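Local coordinates for protein autotransporter adhesin/invasin TibA (PDB 4Q1Q) that mediates adhesion to and invasion of human intestinal epithelial cells, drives bacterial aggregation through TibA-TibA contacts and enhances biofilm formation, at residues Gly146-Thr151 with Gly165-Thr170; Thr175-Val180 with Gly196-Gly201; Thr189-Gly194 with Thr207-Gly212. All blocks are in the same frame, centred on the assembly; numbering follows the deposited sequence.

Contact 1: Gly146-Thr151 with Gly165-Thr170; sequences GIVKAT and GSATDT. With 289 (D-glycero-alpha-D-manno-heptopyranose), chain R.
Ile147, Val148 and Lys149 pair residue for residue with Ser166, Ala167 and Thr168 where two successive rungs of a parallel beta-helix lie side by side. The axes of strands 147-149 and 166-168 approach to 4.7 Å and their directions differ by 13°, as for parallel neighbours; the bridges Ile147-Ser166, Val148-Ala167 and Lys149-Thr168 fix the register. Ser166 N donates to Gly146 O, Val148 N to Ser166 O, Thr168 N to Val148 O (2.8 Å) and Ala150 N to Thr168 O. CA-H...O contacts, such as that of Lys149 CA with Thr168 O, share the same carbonyl acceptors.

The two faces differ. On the inner one, Val148 CG2 rests against Ala167 CB at 3.6 Å; Gln140, Val142 and Gln159 pack against Val148, and Val161 against Ala167. On the outer one, the side chains of Lys149 and Thr168 run side by side, Lys149 CB touching Thr168 CG2 at 3.6 Å. Thr168 OG1, anti to its backbone N (chi1 -171°), donates to Asp169 OD2 at 3.0 Å, arriving from above the carboxylate plane, 61° out of it. Lys149 bends at chi3, which brings CE near Thr168 CG2; its NZ stays 5.4 Å from Asp169 OD2, so any attraction there is probably long-range rather than a direct pair.

Beyond the strands, a water binds both coils: it accepts from Thr151 N at 3.0 Å, donates to Thr168 O at 2.8 Å and is also hydrogen-bonded to Thr170 OG1. Thr168 O is thereby gripped twice, by Ala150 N and by the water. Ala150 and Asp169 both have positive phi, turning the two chains alike, as expected at a corner repeated from coil to coil in the beta-helix of an autotransporter passenger.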
loop_
_atom_site.group_PDB
_atom_site.type_symbol
_atom_site.label_atom_id
_atom_site.label_comp_id
_atom_site.label_asym_id
_atom_site.label_seq_id
_atom_site.Cartn_x
_atom_site.Cartn_y
_atom_site.Cartn_z
ATOM N N GLY A 146 -9.532 -2.906 4.689
ATOM C CA GLY A 146 -8.566 -3.276 3.661
ATOM C C GLY A 146 -7.206 -3.657 4.201
ATOM O O GLY A 146 -6.727 -3.080 5.171
ATOM N N ILE A 147 -6.591 -4.663 3.586
ATOM C CA ILE A 147 -5.335 -5.198 4.088
ATOM C C ILE A 147 -4.338 -5.320 2.955
ATOM O O ILE A 147 -4.651 -5.845 1.878
ATOM C CB ILE A 147 -5.500 -6.584 4.734
ATOM C CG1 ILE A 147 -6.565 -6.501 5.838
ATOM C CG2 ILE A 147 -4.163 -7.064 5.281
ATOM C CD1 ILE A 147 -6.797 -7.776 6.627
ATOM N N VAL A 148 -3.127 -4.832 3.208
ATOM C CA VAL A 148 -2.072 -4.897 2.200
ATOM C C VAL A 148 -0.855 -5.588 2.792
ATOM O O VAL A 148 -0.531 -5.393 3.964
ATOM C CB VAL A 148 -1.665 -3.521 1.627
ATOM C CG1 VAL A 148 -2.849 -2.858 0.953
ATOM C CG2 VAL A 148 -1.110 -2.601 2.708
ATOM N N LYS A 149 -0.225 -6.433 1.983
ATOM C CA LYS A 149 0.832 -7.299 2.475
ATOM C C LYS A 149 1.957 -7.189 1.483
ATOM O O LYS A 149 1.707 -7.224 0.287
ATOM C CB LYS A 149 0.361 -8.743 2.646
ATOM C CG LYS A 149 1.497 -9.761 2.685
ATOM C CD LYS A 149 1.003 -11.191 2.827
ATOM C CE LYS A 149 1.005 -11.626 4.283
ATOM N NZ LYS A 149 0.080 -12.769 4.518
ATOM N N ALA A 150 3.173 -7.036 2.002
ATOM C CA ALA A 150 4.391 -7.013 1.201
ATOM C C ALA A 150 4.374 -5.901 0.168
ATOM O O ALA A 150 4.897 -6.080 -0.926
ATOM C CB ALA A 150 4.636 -8.353 0.509
ATOM N N THR A 151 3.793 -4.757 0.506
ATOM C CA THR A 151 3.956 -3.556 -0.313
ATOM C C THR A 151 5.404 -3.045 -0.279
ATOM O O THR A 151 5.994 -2.906 0.795
ATOM C CB THR A 151 3.044 -2.419 0.187
ATOM O OG1 THR A 151 1.710 -2.896 0.433
ATOM C CG2 THR A 151 2.974 -1.300 -0.830
ATOM N N GLY A 165 -7.385 0.570 8.350
ATOM C CA GLY A 165 -6.572 0.005 7.283
ATOM C C GLY A 165 -5.451 -0.792 7.916
ATOM O O GLY A 165 -5.004 -0.470 9.018
ATOM N N SER A 166 -4.961 -1.814 7.221
ATOM C CA SER A 166 -3.856 -2.564 7.794
ATOM C C SER A 166 -2.789 -2.941 6.780
ATOM O O SER A 166 -3.083 -3.452 5.702
ATOM C CB SER A 166 -4.391 -3.811 8.503
ATOM O OG SER A 166 -3.385 -4.347 9.343
ATOM N N ALA A 167 -1.537 -2.736 7.170
ATOM C CA ALA A 167 -0.417 -3.038 6.287
ATOM C C ALA A 167 0.501 -3.977 7.024
ATOM O O ALA A 167 0.829 -3.719 8.184
ATOM C CB ALA A 167 0.360 -1.790 5.913
ATOM N N THR A 168 0.941 -5.021 6.332
ATOM C CA THR A 168 1.928 -5.924 6.909
ATOM C C THR A 168 3.110 -6.107 5.941
ATOM O O THR A 168 2.956 -6.046 4.718
ATOM C CB THR A 168 1.270 -7.248 7.376
ATOM O OG1 THR A 168 2.233 -8.013 8.112
ATOM C CG2 THR A 168 0.769 -8.115 6.216
ATOM N N ASP A 169 4.311 -6.210 6.503
ATOM C CA ASP A 169 5.516 -6.570 5.765
ATOM C C ASP A 169 5.777 -5.522 4.708
ATOM O O ASP A 169 6.322 -5.810 3.653
ATOM C CB ASP A 169 5.419 -7.944 5.091
ATOM C CG ASP A 169 5.180 -9.067 6.088
ATOM O OD1 ASP A 169 6.183 -9.499 6.690
ATOM O OD2 ASP A 169 4.018 -9.506 6.262
ATOM N N THR A 170 5.376 -4.290 4.984
ATOM C CA THR A 170 5.715 -3.194 4.096
ATOM C C THR A 170 7.228 -2.984 4.146
ATOM O O THR A 170 7.852 -3.094 5.213
ATOM C CB THR A 170 4.955 -1.921 4.543
ATOM O OG1 THR A 170 3.552 -2.193 4.678
ATOM C CG2 THR A 170 5.123 -0.824 3.526
HETATM O O7 289 R . -4.189 -7.854 11.241
HETATM C C7 289 R . -3.812 -6.489 11.016
HETATM C C6 289 R . -4.172 -5.585 12.196
HETATM O O6 289 R . -4.861 -6.333 13.208
HETATM C C5 289 R . -2.982 -4.827 12.802
HETATM O O5 289 R . -3.451 -3.967 13.844
HETATM C C1 289 R . -2.477 -2.951 14.108
HETATM C C2 289 R . -1.300 -3.548 14.880
HETATM O O2 289 R . -1.651 -3.951 16.212
HETATM C C3 289 R . -0.753 -4.686 14.012
HETATM O O3 289 R . 0.215 -5.394 14.802
HETATM C C4 289 R . -1.838 -5.612 13.447
HETATM O O4 289 R . -1.222 -6.474 12.482
HETATM O O HOH W 1 2.432 -3.854 2.978
#

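Contact 2: Thr175-Val180 with Gly196-Gly201; sequences TGRQFV and GMYLYG. With 289 (D-glycero-alpha-D-manno-heptopyranose), chain T; 289 (D-glycero-alpha-D-manno-heptopyranose), chain P; 289 (D-glycero-alpha-D-manno-heptopyranose), chain Q.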
loop_
_atom_site.group_PDB
_atom_site.type_symbol
_atom_site.label_atom_id
_atom_site.label_comp_id
_atom_site.label_asym_id
_atom_site.label_seq_id
_atom_site.Cartn_x
_atom_site.Cartn_y
_atom_site.Cartn_z
ATOM N N THR A 175 13.458 7.662 0.249
ATOM C CA THR A 175 12.402 8.684 0.221
ATOM C C THR A 175 10.982 8.114 0.079
ATOM O O THR A 175 10.034 8.837 -0.241
ATOM C CB THR A 175 12.640 9.746 -0.873
ATOM O OG1 THR A 175 12.319 9.209 -2.160
ATOM C CG2 THR A 175 14.089 10.233 -0.850
ATOM N N GLY A 176 10.845 6.804 0.247
ATOM C CA GLY A 176 9.540 6.137 0.308
ATOM C C GLY A 176 8.871 6.490 1.623
ATOM O O GLY A 176 9.564 6.623 2.626
ATOM N N ARG A 177 7.553 6.670 1.639
ATOM C CA ARG A 177 6.896 7.105 2.872
ATOM C C ARG A 177 5.630 6.314 3.136
ATOM O O ARG A 177 4.827 6.079 2.232
ATOM C CB ARG A 177 6.546 8.602 2.833
ATOM C CG ARG A 177 7.768 9.512 2.907
ATOM C CD ARG A 177 7.360 10.968 2.718
ATOM N NE ARG A 177 7.018 11.293 1.333
ATOM C CZ ARG A 177 6.413 12.409 0.936
ATOM N NH1 ARG A 177 6.017 13.320 1.809
ATOM N NH2 ARG A 177 6.169 12.621 -0.351
ATOM N N GLN A 178 5.460 6.004 4.420
ATOM C CA GLN A 178 4.284 5.331 4.927
ATOM C C GLN A 178 3.630 6.255 5.936
ATOM O O GLN A 178 4.330 6.731 6.829
ATOM C CB GLN A 178 4.699 4.020 5.596
ATOM C CG GLN A 178 3.519 3.167 6.015
ATOM C CD GLN A 178 3.915 1.927 6.804
ATOM O OE1 GLN A 178 4.831 1.960 7.624
ATOM N NE2 GLN A 178 3.257 0.812 6.529
ATOM N N PHE A 179 2.344 6.544 5.744
ATOM C CA PHE A 179 1.572 7.332 6.696
ATOM C C PHE A 179 0.497 6.501 7.378
ATOM O O PHE A 179 -0.454 6.027 6.757
ATOM C CB PHE A 179 0.872 8.525 6.050
ATOM C CG PHE A 179 1.799 9.396 5.267
ATOM C CD1 PHE A 179 2.767 10.132 5.910
ATOM C CD2 PHE A 179 1.705 9.467 3.887
ATOM C CE1 PHE A 179 3.615 10.944 5.189
ATOM C CE2 PHE A 179 2.539 10.292 3.166
ATOM C CZ PHE A 179 3.507 11.023 3.817
ATOM N N VAL A 180 0.632 6.363 8.689
ATOM C CA VAL A 180 -0.332 5.559 9.414
ATOM C C VAL A 180 -1.111 6.535 10.283
ATOM O O VAL A 180 -0.550 7.192 11.163
ATOM C CB VAL A 180 0.353 4.441 10.224
ATOM C CG1 VAL A 180 -0.670 3.437 10.732
ATOM C CG2 VAL A 180 1.435 3.767 9.391
ATOM N N GLY A 196 10.792 6.772 5.321
ATOM C CA GLY A 196 10.085 7.427 6.425
ATOM C C GLY A 196 8.728 6.831 6.762
ATOM O O GLY A 196 7.835 6.775 5.928
HETATM N N MSE A 197 8.559 6.378 7.999
HETATM C CA MSE A 197 7.263 5.921 8.475
HETATM C C MSE A 197 6.735 6.961 9.427
HETATM O O MSE A 197 7.419 7.307 10.384
HETATM C CB MSE A 197 7.469 4.578 9.186
HETATM C CG MSE A 197 6.183 3.801 9.471
HETATM SE SE MSE A 197 6.541 2.342 10.763
HETATM C CE MSE A 197 4.834 1.377 10.581
ATOM N N TYR A 198 5.506 7.423 9.237
ATOM C CA TYR A 198 4.954 8.469 10.104
ATOM C C TYR A 198 3.718 7.961 10.832
ATOM O O TYR A 198 2.738 7.567 10.213
ATOM C CB TYR A 198 4.565 9.736 9.325
ATOM C CG TYR A 198 5.689 10.458 8.621
ATOM C CD1 TYR A 198 6.311 9.898 7.511
ATOM C CD2 TYR A 198 6.121 11.716 9.038
ATOM C CE1 TYR A 198 7.341 10.549 6.845
ATOM C CE2 TYR A 198 7.168 12.365 8.397
ATOM C CZ TYR A 198 7.771 11.777 7.295
ATOM O OH TYR A 198 8.826 12.366 6.644
ATOM N N LEU A 199 3.738 8.000 12.158
ATOM C CA LEU A 199 2.578 7.562 12.919
ATOM C C LEU A 199 1.778 8.804 13.309
ATOM O O LEU A 199 2.115 9.485 14.278
ATOM C CB LEU A 199 3.038 6.733 14.119
ATOM C CG LEU A 199 3.960 5.547 13.821
ATOM C CD1 LEU A 199 4.152 4.694 15.072
ATOM C CD2 LEU A 199 3.438 4.681 12.683
ATOM N N TYR A 200 0.766 9.124 12.509
ATOM C CA TYR A 200 -0.051 10.313 12.717
ATOM C C TYR A 200 -1.291 9.912 13.487
ATOM O O TYR A 200 -2.411 9.992 12.993
ATOM C CB TYR A 200 -0.486 10.927 11.394
ATOM C CG TYR A 200 0.594 11.623 10.613
ATOM C CD1 TYR A 200 1.565 12.385 11.238
ATOM C CD2 TYR A 200 0.590 11.569 9.223
ATOM C CE1 TYR A 200 2.529 13.046 10.500
ATOM C CE2 TYR A 200 1.535 12.240 8.473
ATOM C CZ TYR A 200 2.496 12.985 9.120
ATOM O OH TYR A 200 3.454 13.640 8.385
ATOM N N GLY A 201 -1.045 9.404 14.684
ATOM C CA GLY A 201 -2.096 8.777 15.446
ATOM C C GLY A 201 -2.196 7.281 15.283
ATOM O O GLY A 201 -2.960 6.673 16.025
HETATM O O7 289 T . 0.306 16.863 14.547
HETATM C C7 289 T . 1.110 15.683 14.449
HETATM C C6 289 T . 2.120 15.906 13.334
HETATM O O6 289 T . 2.133 17.284 12.956
HETATM C C5 289 T . 3.526 15.495 13.740
HETATM O O5 289 T . 3.670 14.280 13.007
HETATM C C1 289 T . 4.738 13.488 13.482
HETATM C C2 289 T . 6.003 14.264 13.165
HETATM O O2 289 T . 6.146 14.302 11.743
HETATM C C3 289 T . 5.956 15.654 13.795
HETATM O O3 289 T . 7.130 16.400 13.435
HETATM C C4 289 T . 4.700 16.390 13.366
HETATM O O4 289 T . 4.733 17.652 14.040
HETATM O O7 289 P . -3.819 12.990 10.806
HETATM C C7 289 P . -4.891 13.551 10.045
HETATM C C6 289 P . -5.495 12.428 9.207
HETATM O O6 289 P . -6.315 13.019 8.187
HETATM C C5 289 P . -4.438 11.471 8.644
HETATM O O5 289 P . -5.233 10.367 8.209
HETATM C C1 289 P . -4.473 9.288 7.672
HETATM C C2 289 P . -3.888 9.791 6.359
HETATM O O2 289 P . -4.865 10.367 5.495
HETATM C C3 289 P . -2.865 10.851 6.730
HETATM O O3 289 P . -2.289 11.367 5.531
HETATM C C4 289 P . -3.529 11.969 7.522
HETATM O O4 289 P . -2.391 12.683 8.003
HETATM O O7 289 Q . -9.131 8.811 18.427
HETATM C C7 289 Q . -9.086 9.683 17.291
HETATM C C6 289 Q . -8.098 10.811 17.564
HETATM O O6 289 Q . -7.980 10.982 18.976
HETATM C C5 289 Q . -6.741 10.520 16.928
HETATM O O5 289 Q . -6.995 10.750 15.540
HETATM C C1 289 Q . -5.910 10.636 14.620
HETATM C C2 289 Q . -4.911 11.713 15.012
HETATM O O2 289 Q . -5.516 12.993 14.808
HETATM C C3 289 Q . -4.459 11.453 16.452
HETATM O O3 289 Q . -3.522 12.452 16.868
HETATM C C4 289 Q . -5.621 11.424 17.439
HETATM O O4 289 Q . -5.061 11.072 18.708
#
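Gln178 lies alongside selenomethionine Met197 on the inner face of strands 177-180 and 196-200, and this is the tight half of the contact. Gln178 CG is anti to the backbone N (chi1 -173°), and the extended chain runs beside Met197. Its OE1 lies 2.9 Å from Met197 CG and 3.0 Å from CE, close for carbon and oxygen. The amide is held from elsewhere: NE2 donates to Gln159 OE1, and OE1 has a weak bond with Thr189 OG1. Farther along, Val180 CB meets Leu199 CD2 at 4.0 Å.

Five backbone hydrogen bonds join the parallel strands, from Gly196 N with Gly176 O through to Tyr200 N with Val180 O; Val180 N to Tyr198 O measures 2.9 Å.

The outer, sugar-lined half is looser. Phe179, Tyr198 and Tyr200 form an aromatic cluster without a true stack: the Phe179 and Tyr200 rings are near parallel but slid apart, with centroids 5.8 Å apart, although Phe179 CD1 reaches Tyr200 CE2 at 3.5 Å. The ring of Phe179 is inclined by 45° to that of Tyr198. One heptose places O5 at the Tyr200 ring edge, 3.0 Å from CE1; another lies near CD2.

Strands 158-161 and 214-217 flank the pair, continuing the aromatic row with Tyr160 beside Phe179 and Tyr216 beside Tyr198, while strands 185-187 and 203-209 pack against the inner face.

Contact 3: Thr189-Gly194 with Thr207-Gly212; sequences TTINSG and TSIYNG. With 289 (D-glycero-alpha-D-manno-heptopyranose), chain Z; 289 (D-glycero-alpha-D-manno-heptopyranose), chain B.
Thr189 and Ser208 begin the backbone pairing, Ser208 N donating to Thr189 O at 3.0 Å; Ile191 N to Ser208 O and Tyr210 N to Ile191 O continue it in parallel register. The last bond differs in shape: Gly194 N reaches Gly212 O at 2.9 Å from 71° above the carbonyl plane, as the chains turn beyond the strands. Gly194 and Gly212 both have positive phi, and Gly212, lacking a side chain, lies close beside Ser193.

Apolar contact is confined to a few carbons. Ile191 runs alongside Ile209, its CD1 4.0 Å from Ile209 CG1 and also touching Thr207 CG2, with Met197 and Gln215 packed on the same inner side. Outside, Thr190 CG2 comes to the edge of the Tyr210 ring, near its plane, at 3.7 Å from CE2; Tyr229 lies against Tyr210 with its ring nearly parallel.

One water joins the coils, accepting from Thr189 N and hydrogen-bonded to Thr207 OG1 at 2.9 Å.

The sugar contacts lie at the turn. Ser193 OG, anti to its backbone N (chi1 -170°), is covalently bonded to C1 of a heptose at 1.3 Å. A second heptose donates from O4 to Asn211 OD1 in a weak bond of 3.1 Å.

This chemistry implies a division of labour: Ile191 and Ile209 pack on the inner side, main-chain amides join the coils, and an O-linked heptose projects from the turn.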
loop_
_atom_site.group_PDB
_atom_site.type_symbol
_atom_site.label_atom_id
_atom_site.label_comp_id
_atom_site.label_asym_id
_atom_site.label_seq_id
_atom_site.Cartn_x
_atom_site.Cartn_y
_atom_site.Cartn_z
ATOM N N THR A 189 7.030 -3.631 9.449
ATOM C CA THR A 189 7.481 -2.653 8.483
ATOM C C THR A 189 9.001 -2.682 8.571
ATOM O O THR A 189 9.585 -2.687 9.650
ATOM C CB THR A 189 6.939 -1.234 8.769
ATOM O OG1 THR A 189 5.505 -1.203 8.695
ATOM C CG2 THR A 189 7.470 -0.254 7.746
ATOM N N THR A 190 9.626 -2.646 7.403
ATOM C CA THR A 190 11.065 -2.554 7.268
ATOM C C THR A 190 11.398 -1.180 6.699
ATOM O O THR A 190 10.914 -0.807 5.625
ATOM C CB THR A 190 11.564 -3.693 6.356
ATOM O OG1 THR A 190 11.528 -4.909 7.114
ATOM C CG2 THR A 190 12.974 -3.413 5.851
ATOM N N ILE A 191 12.214 -0.419 7.426
ATOM C CA ILE A 191 12.507 0.928 6.944
ATOM C C ILE A 191 13.960 0.948 6.484
ATOM O O ILE A 191 14.867 0.966 7.306
ATOM C CB ILE A 191 12.290 2.042 7.989
ATOM C CG1 ILE A 191 10.934 1.930 8.694
ATOM C CG2 ILE A 191 12.430 3.392 7.303
ATOM C CD1 ILE A 191 10.747 2.988 9.771
ATOM N N ASN A 192 14.174 0.952 5.175
ATOM C CA ASN A 192 15.522 0.986 4.628
ATOM C C ASN A 192 16.064 2.408 4.688
ATOM O O ASN A 192 15.453 3.283 5.312
ATOM C CB ASN A 192 15.547 0.368 3.220
ATOM C CG ASN A 192 15.504 -1.145 3.290
ATOM O OD1 ASN A 192 16.117 -1.727 4.185
ATOM N ND2 ASN A 192 14.733 -1.782 2.412
ATOM N N SER A 193 17.245 2.582 4.100
ATOM C CA SER A 193 17.926 3.873 4.087
ATOM C C SER A 193 17.057 4.857 3.331
ATOM O O SER A 193 16.543 4.520 2.280
ATOM C CB SER A 193 19.307 3.771 3.427
ATOM O OG SER A 193 20.075 4.954 3.599
ATOM N N GLY A 194 16.841 6.048 3.877
ATOM C CA GLY A 194 15.962 7.008 3.220
ATOM C C GLY A 194 14.470 6.852 3.471
ATOM O O GLY A 194 13.722 7.776 3.166
ATOM N N THR A 207 8.440 -3.061 13.963
ATOM C CA THR A 207 9.223 -2.251 13.043
ATOM C C THR A 207 10.711 -2.540 13.202
ATOM O O THR A 207 11.220 -2.700 14.315
ATOM C CB THR A 207 8.984 -0.752 13.326
ATOM O OG1 THR A 207 7.576 -0.503 13.393
ATOM C CG2 THR A 207 9.562 0.131 12.242
ATOM N N SER A 208 11.405 -2.564 12.073
ATOM C CA SER A 208 12.859 -2.603 12.045
ATOM C C SER A 208 13.361 -1.394 11.270
ATOM O O SER A 208 12.919 -1.159 10.148
ATOM C CB SER A 208 13.332 -3.891 11.363
ATOM O OG SER A 208 12.651 -4.997 11.933
ATOM N N ILE A 209 14.300 -0.662 11.865
ATOM C CA ILE A 209 14.829 0.560 11.267
ATOM C C ILE A 209 16.336 0.432 11.007
ATOM O O ILE A 209 17.155 0.439 11.927
ATOM C CB ILE A 209 14.530 1.779 12.168
ATOM C CG1 ILE A 209 13.099 1.710 12.716
ATOM C CG2 ILE A 209 14.756 3.071 11.390
ATOM C CD1 ILE A 209 12.700 2.869 13.603
ATOM N N TYR A 210 16.700 0.295 9.738
ATOM C CA TYR A 210 18.092 0.098 9.340
ATOM C C TYR A 210 18.711 1.458 9.028
ATOM O O TYR A 210 18.011 2.470 8.896
ATOM C CB TYR A 210 18.212 -0.857 8.141
ATOM C CG TYR A 210 17.647 -2.246 8.383
ATOM C CD1 TYR A 210 18.375 -3.229 9.047
ATOM C CD2 TYR A 210 16.354 -2.568 7.985
ATOM C CE1 TYR A 210 17.837 -4.485 9.295
ATOM C CE2 TYR A 210 15.822 -3.826 8.213
ATOM C CZ TYR A 210 16.563 -4.784 8.866
ATOM O OH TYR A 210 15.966 -6.011 9.062
ATOM N N ASN A 211 20.035 1.459 8.909
ATOM C CA ASN A 211 20.801 2.675 8.636
ATOM C C ASN A 211 20.092 3.639 7.695
ATOM O O ASN A 211 19.678 3.233 6.619
ATOM C CB ASN A 211 22.148 2.325 8.007
ATOM C CG ASN A 211 23.030 3.545 7.825
ATOM O OD1 ASN A 211 23.228 4.300 8.771
ATOM N ND2 ASN A 211 23.553 3.742 6.619
ATOM N N GLY A 212 19.971 4.905 8.085
ATOM C CA GLY A 212 19.375 5.916 7.220
ATOM C C GLY A 212 17.858 5.954 7.258
ATOM O O GLY A 212 17.251 6.857 6.675
HETATM O O7 289 Z . 20.223 3.101 0.005
HETATM C C7 289 Z . 19.812 4.239 -0.764
HETATM C C6 289 Z . 20.730 5.404 -0.432
HETATM O O6 289 Z . 20.403 6.467 -1.332
HETATM C C5 289 Z . 20.550 5.840 1.018
HETATM O O5 289 Z . 21.454 5.084 1.832
HETATM C C1 289 Z . 21.266 5.345 3.224
HETATM C C2 289 Z . 21.598 6.796 3.565
HETATM O O2 289 Z . 22.982 7.081 3.354
HETATM C C3 289 Z . 20.671 7.654 2.708
HETATM O O3 289 Z . 20.940 9.046 2.873
HETATM C C4 289 Z . 20.804 7.329 1.228
HETATM O O4 289 Z . 19.886 8.204 0.565
HETATM O O7 289 B . 26.996 2.166 7.617
HETATM C C7 289 B . 26.034 1.114 7.753
HETATM C C6 289 B . 25.456 0.865 9.149
HETATM O O6 289 B . 25.622 -0.527 9.467
HETATM C C5 289 B . 25.956 1.660 10.365
HETATM O O5 289 B . 26.642 0.787 11.267
HETATM C C1 289 B . 26.630 1.358 12.577
HETATM C C2 289 B . 27.491 2.620 12.687
HETATM O O2 289 B . 28.905 2.370 12.740
HETATM C C3 289 B . 27.091 3.560 11.549
HETATM O O3 289 B . 28.056 4.605 11.390
HETATM C C4 289 B . 26.876 2.868 10.208
HETATM O O4 289 B . 26.270 3.865 9.390
HETATM O O HOH W 2 5.711 -1.807 11.642
#

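Contacts 1, 2 and 3 lie on one beta-helix near its middle, their centres about 13 Å (1 and 2), 16 Å (1 and 3) and 12 Å (2 and 3) apart. Contacts 1 and 3 belong to the same network of parallel strands, while contact 2 lies in the other parallel sheet, where 177-181 pairs with 196-200. Contact 1 closes before the others open; contacts 2 and 3 interleave, strand 190-191 leading to 196-200 and then 203-209. Thr170 O probably accepts from Thr190 N (contacts 1 and 3), Gly194 O probably from Thr175 N (2 and 3), and Ala167 packs on Gln178 (1 and 2). Coil-to-coil pairing thus builds a continuous elongated stem whose outer surface carries heptoses.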